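Side-chain contacts in ribulose bisphosphate carboxylase (Pyrococcus horikoshii, PDB 2D69), which probably catalyses the addition of CO2 and water to ribulose 1,5-bisphosphate, giving two molecules of 3-phosphoglycerate, as part of an archaeal AMP degradation pathway: residues E145-K150 with G246-I251; P153-V158 with K387-A392; I182-D187 with D366-A371. All coordinates share one frame; numbering follows the deposited sequence.

Contact 1: E145-K150 with G246-I251; sequences EFMGVK and GQYVMI. With SO4 (sulfate ion), chain H.
Phe146 and Tyr248 form an offset edge-to-face pair: the edge of Phe146 is turned to the face of Tyr248, centroids 5.5 Å apart and planes at 80°. Phe146 CE2 comes to 3.8 Å from Tyr248 CE1, near the rim of the tyrosine ring. The phenyl group gets there because CG sits between the backbone N and the carbonyl carbon (chi1 77°). Met147 SD approaches the tyrosine edge at 4.3 Å from CE1, while Tyr248 OH is hydrogen-bonded to Gln309. A CH-pi contact adds to this, with Gln247 CB over the Phe146 face, 4.2 Å from the ring centroid. The extended glutamine carries its amide on along the phenylalanine, tilted 36° to the ring. Polar bridging is left to one water, which donates to Phe146 O and to Gln247 OE1, each at 2.8 Å. Were Phe146 an alanine, the Tyr248 face would probably lose its aromatic partner, and a gap would open beneath Gln247 CB and its amide. Gly148, with positive phi, closes the helix in a Schellman motif. The last turn of helix 139-147 packs beside the N-terminal end of strand 248-252, one of the parallel strands of the alpha/beta barrel.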
loop_
_atom_site.group_PDB
_atom_site.type_symbol
_atom_site.label_atom_id
_atom_site.label_comp_id
_atom_site.label_asym_id
_atom_site.label_seq_id
_atom_site.Cartn_x
_atom_site.Cartn_y
_atom_site.Cartn_z
ATOM N N GLU A 145 29.538 -23.285 -2.663
ATOM C CA GLU A 145 28.979 -23.149 -4.014
ATOM C C GLU A 145 29.004 -21.706 -4.556
ATOM O O GLU A 145 29.449 -21.462 -5.702
ATOM C CB GLU A 145 27.568 -23.694 -4.054
ATOM C CG GLU A 145 26.855 -23.545 -5.384
ATOM C CD GLU A 145 25.415 -24.088 -5.375
ATOM O OE1 GLU A 145 24.604 -23.739 -4.462
ATOM O OE2 GLU A 145 25.078 -24.827 -6.321
ATOM N N PHE A 146 28.572 -20.738 -3.765
ATOM C CA PHE A 146 28.507 -19.352 -4.275
ATOM C C PHE A 146 29.856 -18.667 -4.246
ATOM O O PHE A 146 30.087 -17.721 -4.991
ATOM C CB PHE A 146 27.319 -18.536 -3.649
ATOM C CG PHE A 146 27.511 -18.042 -2.254
ATOM C CD1 PHE A 146 26.584 -18.396 -1.258
ATOM C CD2 PHE A 146 28.522 -17.158 -1.943
ATOM C CE1 PHE A 146 26.697 -17.901 0.052
ATOM C CE2 PHE A 146 28.677 -16.675 -0.639
ATOM C CZ PHE A 146 27.752 -17.045 0.373
ATOM N N MET A 147 30.779 -19.187 -3.439
ATOM C CA MET A 147 32.138 -18.630 -3.394
ATOM C C MET A 147 33.026 -19.294 -4.454
ATOM O O MET A 147 34.117 -18.809 -4.773
ATOM C CB MET A 147 32.726 -18.839 -2.014
ATOM C CG MET A 147 32.150 -17.939 -0.885
ATOM S SD MET A 147 32.234 -16.193 -1.307
ATOM C CE MET A 147 34.034 -15.851 -1.437
ATOM N N GLY A 148 32.555 -20.413 -4.996
ATOM C CA GLY A 148 33.306 -21.178 -5.994
ATOM C C GLY A 148 34.558 -21.822 -5.417
ATOM O O GLY A 148 35.582 -21.980 -6.148
ATOM N N VAL A 149 34.520 -22.177 -4.125
ATOM C CA VAL A 149 35.690 -22.763 -3.477
ATOM C C VAL A 149 35.388 -24.138 -2.915
ATOM O O VAL A 149 34.705 -24.251 -1.875
ATOM C CB VAL A 149 36.255 -21.818 -2.375
ATOM C CG1 VAL A 149 37.420 -22.460 -1.652
ATOM C CG2 VAL A 149 36.691 -20.487 -3.005
ATOM N N LYS A 150 35.903 -25.194 -3.573
ATOM C CA LYS A 150 35.328 -26.530 -3.316
ATOM C C LYS A 150 35.941 -27.317 -2.142
ATOM O O LYS A 150 35.244 -28.078 -1.463
ATOM C CB LYS A 150 35.115 -27.368 -4.589
ATOM C CG LYS A 150 36.348 -27.751 -5.372
ATOM C CD LYS A 150 36.018 -28.139 -6.894
ATOM C CE LYS A 150 37.260 -27.748 -7.828
ATOM N NZ LYS A 150 37.241 -28.223 -9.285
ATOM N N GLY A 246 25.407 -8.248 -2.679
ATOM C CA GLY A 246 26.067 -9.014 -1.639
ATOM C C GLY A 246 25.347 -10.287 -1.291
ATOM O O GLY A 246 24.106 -10.363 -1.383
ATOM N N GLN A 247 26.104 -11.290 -0.849
ATOM C CA GLN A 247 25.520 -12.542 -0.381
ATOM C C GLN A 247 25.782 -12.867 1.063
ATOM O O GLN A 247 25.446 -13.964 1.495
ATOM C CB GLN A 247 25.933 -13.734 -1.268
ATOM C CG GLN A 247 25.568 -13.538 -2.739
ATOM C CD GLN A 247 25.884 -14.733 -3.692
ATOM O OE1 GLN A 247 26.967 -14.772 -4.292
ATOM N NE2 GLN A 247 24.906 -15.640 -3.892
ATOM N N TYR A 248 26.378 -11.944 1.816
ATOM C CA TYR A 248 26.659 -12.121 3.246
ATOM C C TYR A 248 26.350 -10.871 4.085
ATOM O O TYR A 248 26.563 -9.759 3.662
ATOM C CB TYR A 248 28.164 -12.352 3.423
ATOM C CG TYR A 248 28.814 -13.734 3.418
ATOM C CD1 TYR A 248 29.727 -14.107 2.389
ATOM C CD2 TYR A 248 28.674 -14.583 4.467
ATOM C CE1 TYR A 248 30.457 -15.283 2.474
ATOM C CE2 TYR A 248 29.364 -15.790 4.530
ATOM C CZ TYR A 248 30.262 -16.127 3.535
ATOM O OH TYR A 248 30.961 -17.286 3.653
ATOM N N VAL A 249 25.839 -11.077 5.290
ATOM C CA VAL A 249 25.847 -10.059 6.332
ATOM C C VAL A 249 26.437 -10.669 7.575
ATOM O O VAL A 249 26.302 -11.880 7.823
ATOM C CB VAL A 249 24.421 -9.497 6.595
ATOM C CG1 VAL A 249 23.888 -8.891 5.346
ATOM C CG2 VAL A 249 23.437 -10.587 7.041
ATOM N N MET A 250 27.037 -9.803 8.399
ATOM C CA MET A 250 27.602 -10.157 9.654
ATOM C C MET A 250 26.718 -9.551 10.741
ATOM O O MET A 250 26.291 -8.393 10.650
ATOM C CB MET A 250 29.014 -9.588 9.775
ATOM C CG MET A 250 29.511 -9.435 11.261
ATOM S SD MET A 250 31.260 -8.946 11.234
ATOM C CE MET A 250 31.294 -8.103 12.707
ATOM N N ILE A 251 26.422 -10.343 11.738
ATOM C CA ILE A 251 25.635 -9.878 12.863
ATOM C C ILE A 251 26.391 -10.254 14.133
ATOM O O ILE A 251 26.826 -11.381 14.268
ATOM C CB ILE A 251 24.239 -10.516 12.852
ATOM C CG1 ILE A 251 23.466 -10.175 11.560
ATOM C CG2 ILE A 251 23.416 -10.037 14.031
ATOM C CD1 ILE A 251 22.107 -10.868 11.439
HETATM S S SO4 H . 39.478 -24.050 -5.081
HETATM O O1 SO4 H . 38.190 -23.782 -5.726
HETATM O O2 SO4 H . 39.278 -24.836 -3.854
HETATM O O3 SO4 H . 40.253 -24.848 -6.028
HETATM O O4 SO4 H . 40.199 -22.800 -4.791
HETATM O O HOH W 1 28.401 -15.969 -6.312
#

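Contact 2: P153-V158 with K387-A392; sequences PLTATV and KALRDA
Thr155 and Arg390 bring strand 154-157 and helix 382-398 closest, their CA atoms 7.7 Å apart, with no hydrogen bond between the two segments. Contact is made through side chains. Thr155 points at the helix and meets Leu389 tip to tip, Thr155 CG2 lying 3.8 Å from Leu389 CD2, and the threonine CB is nearly as close to that same methyl. With Leu389 CG anti to the backbone N (chi1 -173°), the isobutyl group is carried off the helix toward the strand; it also touches Ala371, Met356 and Val375, so the leucine sits in an apolar layer between helix and sheet.

Arg390 takes part with its aliphatic portion. Its chain crosses Thr155 at about a right angle, and Arg390 CD stands 4.1 Å from Thr155 OG1, a van der Waals approach. Bends at chi2 (-74°) and chi3 (-55°) fold the arginine back, and its NH1 finds the carbonyl oxygen of Gly181 and a salt bridge with Glu219. The threonine backbone is tied separately, its N bonded to the carboxylate of Asp183.

Leu154 and Ala156, on the other face of the strand, point away from the helix. Helix 382-398 comes after strand 368-370, the last of the barrel, with the short helix 372-376 between, and here it packs on strand 154-157, the first; the contact therefore lies where the ends of the eight-stranded parallel alpha/beta (TIM) barrel of Rubisco meet, with an outer helix laid over the seam.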
loop_
_atom_site.group_PDB
_atom_site.type_symbol
_atom_site.label_atom_id
_atom_site.label_comp_id
_atom_site.label_asym_id
_atom_site.label_seq_id
_atom_site.Cartn_x
_atom_site.Cartn_y
_atom_site.Cartn_z
ATOM N N PRO A 153 39.978 -24.285 3.031
ATOM C CA PRO A 153 39.319 -23.310 3.903
ATOM C C PRO A 153 39.238 -21.948 3.197
ATOM O O PRO A 153 40.022 -21.606 2.321
ATOM C CB PRO A 153 40.207 -23.245 5.155
ATOM C CG PRO A 153 41.435 -23.940 4.823
ATOM C CD PRO A 153 41.198 -24.831 3.623
ATOM N N LEU A 154 38.259 -21.172 3.591
ATOM C CA LEU A 154 38.128 -19.802 3.092
ATOM C C LEU A 154 38.955 -18.905 3.994
ATOM O O LEU A 154 39.215 -19.257 5.145
ATOM C CB LEU A 154 36.667 -19.362 3.116
ATOM C CG LEU A 154 35.718 -19.975 2.078
ATOM C CD1 LEU A 154 34.260 -19.653 2.458
ATOM C CD2 LEU A 154 35.987 -19.397 0.733
ATOM N N THR A 155 39.410 -17.784 3.429
ATOM C CA THR A 155 40.131 -16.769 4.178
ATOM C C THR A 155 39.363 -15.459 4.349
ATOM O O THR A 155 38.542 -15.062 3.514
ATOM C CB THR A 155 41.444 -16.473 3.544
ATOM O OG1 THR A 155 41.233 -15.918 2.244
ATOM C CG2 THR A 155 42.275 -17.726 3.371
ATOM N N ALA A 156 39.650 -14.808 5.475
ATOM C CA ALA A 156 39.019 -13.571 5.890
ATOM C C ALA A 156 40.056 -12.688 6.545
ATOM O O ALA A 156 41.005 -13.184 7.172
ATOM C CB ALA A 156 37.912 -13.854 6.869
ATOM N N THR A 157 39.872 -11.373 6.380
ATOM C CA THR A 157 40.657 -10.378 7.081
ATOM C C THR A 157 39.840 -9.160 7.551
ATOM O O THR A 157 39.151 -8.524 6.766
ATOM C CB THR A 157 41.781 -9.934 6.197
ATOM O OG1 THR A 157 42.753 -10.990 6.129
ATOM C CG2 THR A 157 42.584 -8.837 6.848
ATOM N N VAL A 158 39.947 -8.845 8.837
ATOM C CA VAL A 158 39.486 -7.561 9.382
ATOM C C VAL A 158 40.650 -6.577 9.287
ATOM O O VAL A 158 41.725 -6.864 9.788
ATOM C CB VAL A 158 39.175 -7.654 10.882
ATOM C CG1 VAL A 158 38.574 -6.322 11.390
ATOM C CG2 VAL A 158 38.255 -8.836 11.176
ATOM N N LYS A 387 48.564 -12.963 -0.001
ATOM C CA LYS A 387 49.092 -13.982 -0.877
ATOM C C LYS A 387 49.800 -15.026 -0.035
ATOM O O LYS A 387 49.677 -16.210 -0.308
ATOM C CB LYS A 387 50.049 -13.433 -1.932
ATOM C CG LYS A 387 50.331 -14.474 -3.067
ATOM C CD LYS A 387 51.378 -14.006 -4.091
ATOM C CE LYS A 387 52.106 -15.222 -4.758
ATOM N NZ LYS A 387 53.518 -14.945 -5.182
ATOM N N ALA A 388 50.487 -14.580 1.011
ATOM C CA ALA A 388 51.268 -15.490 1.847
ATOM C C ALA A 388 50.331 -16.463 2.556
ATOM O O ALA A 388 50.615 -17.650 2.682
ATOM C CB ALA A 388 52.085 -14.719 2.861
ATOM N N LEU A 389 49.206 -15.950 3.008
ATOM C CA LEU A 389 48.217 -16.776 3.684
ATOM C C LEU A 389 47.642 -17.823 2.707
ATOM O O LEU A 389 47.570 -19.017 3.024
ATOM C CB LEU A 389 47.117 -15.901 4.244
ATOM C CG LEU A 389 46.089 -16.629 5.135
ATOM C CD1 LEU A 389 46.706 -17.118 6.453
ATOM C CD2 LEU A 389 44.877 -15.724 5.372
ATOM N N ARG A 390 47.260 -17.376 1.517
ATOM C CA ARG A 390 46.707 -18.290 0.491
ATOM C C ARG A 390 47.733 -19.346 0.096
ATOM O O ARG A 390 47.376 -20.483 -0.138
ATOM C CB ARG A 390 46.227 -17.529 -0.740
ATOM C CG ARG A 390 44.856 -16.784 -0.549
ATOM C CD ARG A 390 43.592 -17.701 -0.531
ATOM N NE ARG A 390 43.554 -18.529 -1.756
ATOM C CZ ARG A 390 43.142 -18.106 -2.957
ATOM N NH1 ARG A 390 42.677 -16.880 -3.135
ATOM N NH2 ARG A 390 43.126 -18.949 -3.984
ATOM N N ASP A 391 49.013 -18.987 0.035
ATOM C CA ASP A 391 50.029 -19.936 -0.390
ATOM C C ASP A 391 50.291 -20.940 0.709
ATOM O O ASP A 391 50.487 -22.121 0.431
ATOM C CB ASP A 391 51.311 -19.229 -0.717
ATOM C CG ASP A 391 51.262 -18.502 -2.051
ATOM O OD1 ASP A 391 50.352 -18.725 -2.899
ATOM O OD2 ASP A 391 52.125 -17.694 -2.342
ATOM N N ALA A 392 50.280 -20.497 1.962
ATOM C CA ALA A 392 50.475 -21.429 3.056
ATOM C C ALA A 392 49.327 -22.439 3.129
ATOM O O ALA A 392 49.563 -23.582 3.458
ATOM C CB ALA A 392 50.657 -20.702 4.395
#

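Contact 3: I182-D187 with D366-A371; sequences IDLLKD and DLVIQA. With SO4 (sulfate ion), chain E.
Gln370 NE2, at the end of a side chain whose CG packs 4.2 Å from Lys186 CD, is gripped by two partners: it donates to sulfate oxygen O4 at 3.2 Å (N-H...O 154°) and is hydrogen-bonded to Ser348 OG. This is the C-terminal mouth of the alpha/beta barrel, where the substrate is predicted to bind. The amide's other end, OE1, accepts from Val158 N and, weakly, from Gly372 N, so donors and acceptors on both ends probably fix the orientation of the amide. CG runs anti to the backbone N (chi1 -169°), and a bend at chi2 then swings the amide to the ion. Because Gly350 N and Gly373 N bind the sulfate too, it probably marks a substrate phosphate site. Strands 184-186 and 368-370 are not neighbours; strand 154-157 lies between them, and the residues meet across it inside the barrel. Deeper in, Leu184 and Val368 cross at about a right angle, Leu184 CD1 lying 4.0 Å from Val368 CG1. Lys186, the predicted carbamate ligand of magnesium, is unmodified here. Its chain is extended as far as CE, and its NZ bonds to Asp187 O at 3.1 Å, tilted 33° from the carbonyl plane.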
loop_
_atom_site.group_PDB
_atom_site.type_symbol
_atom_site.label_atom_id
_atom_site.label_comp_id
_atom_site.label_asym_id
_atom_site.label_seq_id
_atom_site.Cartn_x
_atom_site.Cartn_y
_atom_site.Cartn_z
ATOM N N ILE A 182 42.637 -12.666 -0.452
ATOM C CA ILE A 182 41.694 -12.903 0.629
ATOM C C ILE A 182 40.293 -13.114 0.035
ATOM O O ILE A 182 39.886 -12.434 -0.938
ATOM C CB ILE A 182 41.671 -11.735 1.684
ATOM C CG1 ILE A 182 42.965 -11.695 2.436
ATOM C CG2 ILE A 182 40.610 -11.963 2.751
ATOM C CD1 ILE A 182 43.250 -12.986 3.253
ATOM N N ASP A 183 39.549 -14.038 0.619
ATOM C CA ASP A 183 38.231 -14.310 0.087
ATOM C C ASP A 183 37.220 -13.298 0.623
ATOM O O ASP A 183 36.436 -12.736 -0.151
ATOM C CB ASP A 183 37.772 -15.730 0.380
ATOM C CG ASP A 183 38.720 -16.766 -0.138
ATOM O OD1 ASP A 183 38.871 -16.831 -1.373
ATOM O OD2 ASP A 183 39.349 -17.555 0.613
ATOM N N LEU A 184 37.293 -13.049 1.939
ATOM C CA LEU A 184 36.293 -12.342 2.677
ATOM C C LEU A 184 36.845 -11.137 3.451
ATOM O O LEU A 184 37.666 -11.280 4.357
ATOM C CB LEU A 184 35.682 -13.336 3.645
ATOM C CG LEU A 184 34.992 -14.563 3.063
ATOM C CD1 LEU A 184 34.541 -15.451 4.202
ATOM C CD2 LEU A 184 33.832 -14.153 2.174
ATOM N N LEU A 185 36.448 -9.922 3.064
ATOM C CA LEU A 185 36.716 -8.750 3.849
ATOM C C LEU A 185 35.795 -8.849 5.017
ATOM O O LEU A 185 34.658 -9.298 4.861
ATOM C CB LEU A 185 36.397 -7.512 3.042
ATOM C CG LEU A 185 36.584 -6.171 3.775
ATOM C CD1 LEU A 185 38.051 -5.909 4.147
ATOM C CD2 LEU A 185 36.015 -5.063 2.931
ATOM N N LYS A 186 36.239 -8.446 6.199
ATOM C CA LYS A 186 35.399 -8.547 7.372
ATOM C C LYS A 186 35.441 -7.250 8.160
ATOM O O LYS A 186 36.501 -6.766 8.504
ATOM C CB LYS A 186 35.801 -9.753 8.238
ATOM C CG LYS A 186 34.986 -9.987 9.501
ATOM C CD LYS A 186 35.386 -11.256 10.304
ATOM C CE LYS A 186 34.885 -11.151 11.792
ATOM N NZ LYS A 186 34.848 -9.734 12.468
ATOM N N ASP A 187 34.281 -6.704 8.476
ATOM C CA ASP A 187 34.208 -5.563 9.385
ATOM C C ASP A 187 34.417 -6.027 10.810
ATOM O O ASP A 187 33.930 -7.093 11.179
ATOM C CB ASP A 187 32.812 -4.939 9.388
ATOM C CG ASP A 187 32.513 -4.111 8.159
ATOM O OD1 ASP A 187 33.423 -3.749 7.367
ATOM O OD2 ASP A 187 31.330 -3.776 7.927
ATOM N N ASP A 366 37.298 -27.446 6.480
ATOM C CA ASP A 366 36.014 -26.774 6.505
ATOM C C ASP A 366 36.061 -25.740 7.594
ATOM O O ASP A 366 35.590 -25.964 8.714
ATOM C CB ASP A 366 34.848 -27.759 6.701
ATOM C CG ASP A 366 34.459 -28.460 5.403
ATOM O OD1 ASP A 366 34.839 -27.984 4.314
ATOM O OD2 ASP A 366 33.813 -29.506 5.381
ATOM N N LEU A 367 36.703 -24.634 7.248
ATOM C CA LEU A 367 36.939 -23.507 8.136
ATOM C C LEU A 367 36.891 -22.218 7.364
ATOM O O LEU A 367 37.237 -22.158 6.180
ATOM C CB LEU A 367 38.324 -23.562 8.774
ATOM C CG LEU A 367 38.694 -24.748 9.640
ATOM C CD1 LEU A 367 40.151 -24.629 9.997
ATOM C CD2 LEU A 367 37.852 -24.828 10.904
ATOM N N VAL A 368 36.460 -21.171 8.042
ATOM C CA VAL A 368 36.780 -19.844 7.598
ATOM C C VAL A 368 37.913 -19.367 8.466
ATOM O O VAL A 368 37.778 -19.378 9.700
ATOM C CB VAL A 368 35.591 -18.926 7.746
ATOM C CG1 VAL A 368 35.967 -17.525 7.344
ATOM C CG2 VAL A 368 34.391 -19.440 6.917
ATOM N N ILE A 369 39.008 -18.923 7.851
ATOM C CA ILE A 369 40.210 -18.598 8.635
ATOM C C ILE A 369 40.417 -17.095 8.617
ATOM O O ILE A 369 40.666 -16.517 7.556
ATOM C CB ILE A 369 41.412 -19.290 8.030
ATOM C CG1 ILE A 369 41.291 -20.795 8.215
ATOM C CG2 ILE A 369 42.706 -18.786 8.662
ATOM C CD1 ILE A 369 42.286 -21.564 7.369
ATOM N N GLN A 370 40.242 -16.449 9.760
ATOM C CA GLN A 370 40.381 -14.994 9.823
ATOM C C GLN A 370 41.813 -14.701 10.293
ATOM O O GLN A 370 42.178 -15.082 11.406
ATOM C CB GLN A 370 39.384 -14.372 10.800
ATOM C CG GLN A 370 39.279 -12.808 10.728
ATOM C CD GLN A 370 40.514 -12.050 11.280
ATOM O OE1 GLN A 370 41.054 -11.151 10.602
ATOM N NE2 GLN A 370 40.973 -12.408 12.497
ATOM N N ALA A 371 42.586 -14.022 9.464
ATOM C CA ALA A 371 43.977 -13.728 9.791
ATOM C C ALA A 371 44.320 -12.278 9.554
ATOM O O ALA A 371 45.217 -11.964 8.755
ATOM C CB ALA A 371 44.921 -14.633 9.044
HETATM S S SO4 E . 43.984 -11.024 14.708
HETATM O O1 SO4 E . 44.941 -9.932 14.648
HETATM O O2 SO4 E . 44.248 -11.869 15.847
HETATM O O3 SO4 E . 42.675 -10.421 14.875
HETATM O O4 SO4 E . 44.002 -11.772 13.464
#

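How the contacts relate
From the N terminus, the chain passes 145-150, 153-158 and 182-187 before any contact closes. Segment 246-251 then closes contact 1, so that contact 1 crosses both others; 366-371 closes contact 3, and 387-392 closes contact 2 last, with contact 3 wholly within its span. Contact 1 ties a helix to the N-terminal end of a barrel strand, contact 2 an outer helix to the barrel wall, and contact 3 two strands across its interior. They also meet directly. Tyr248 CE1 packs 3.6 Å from Leu184 CD2, Val149 CB lies 3.9 Å from Leu154 CD2, and Leu154 O probably accepts a hydrogen bond from Ile369 N, joining contacts 2 and 3 through the sheet.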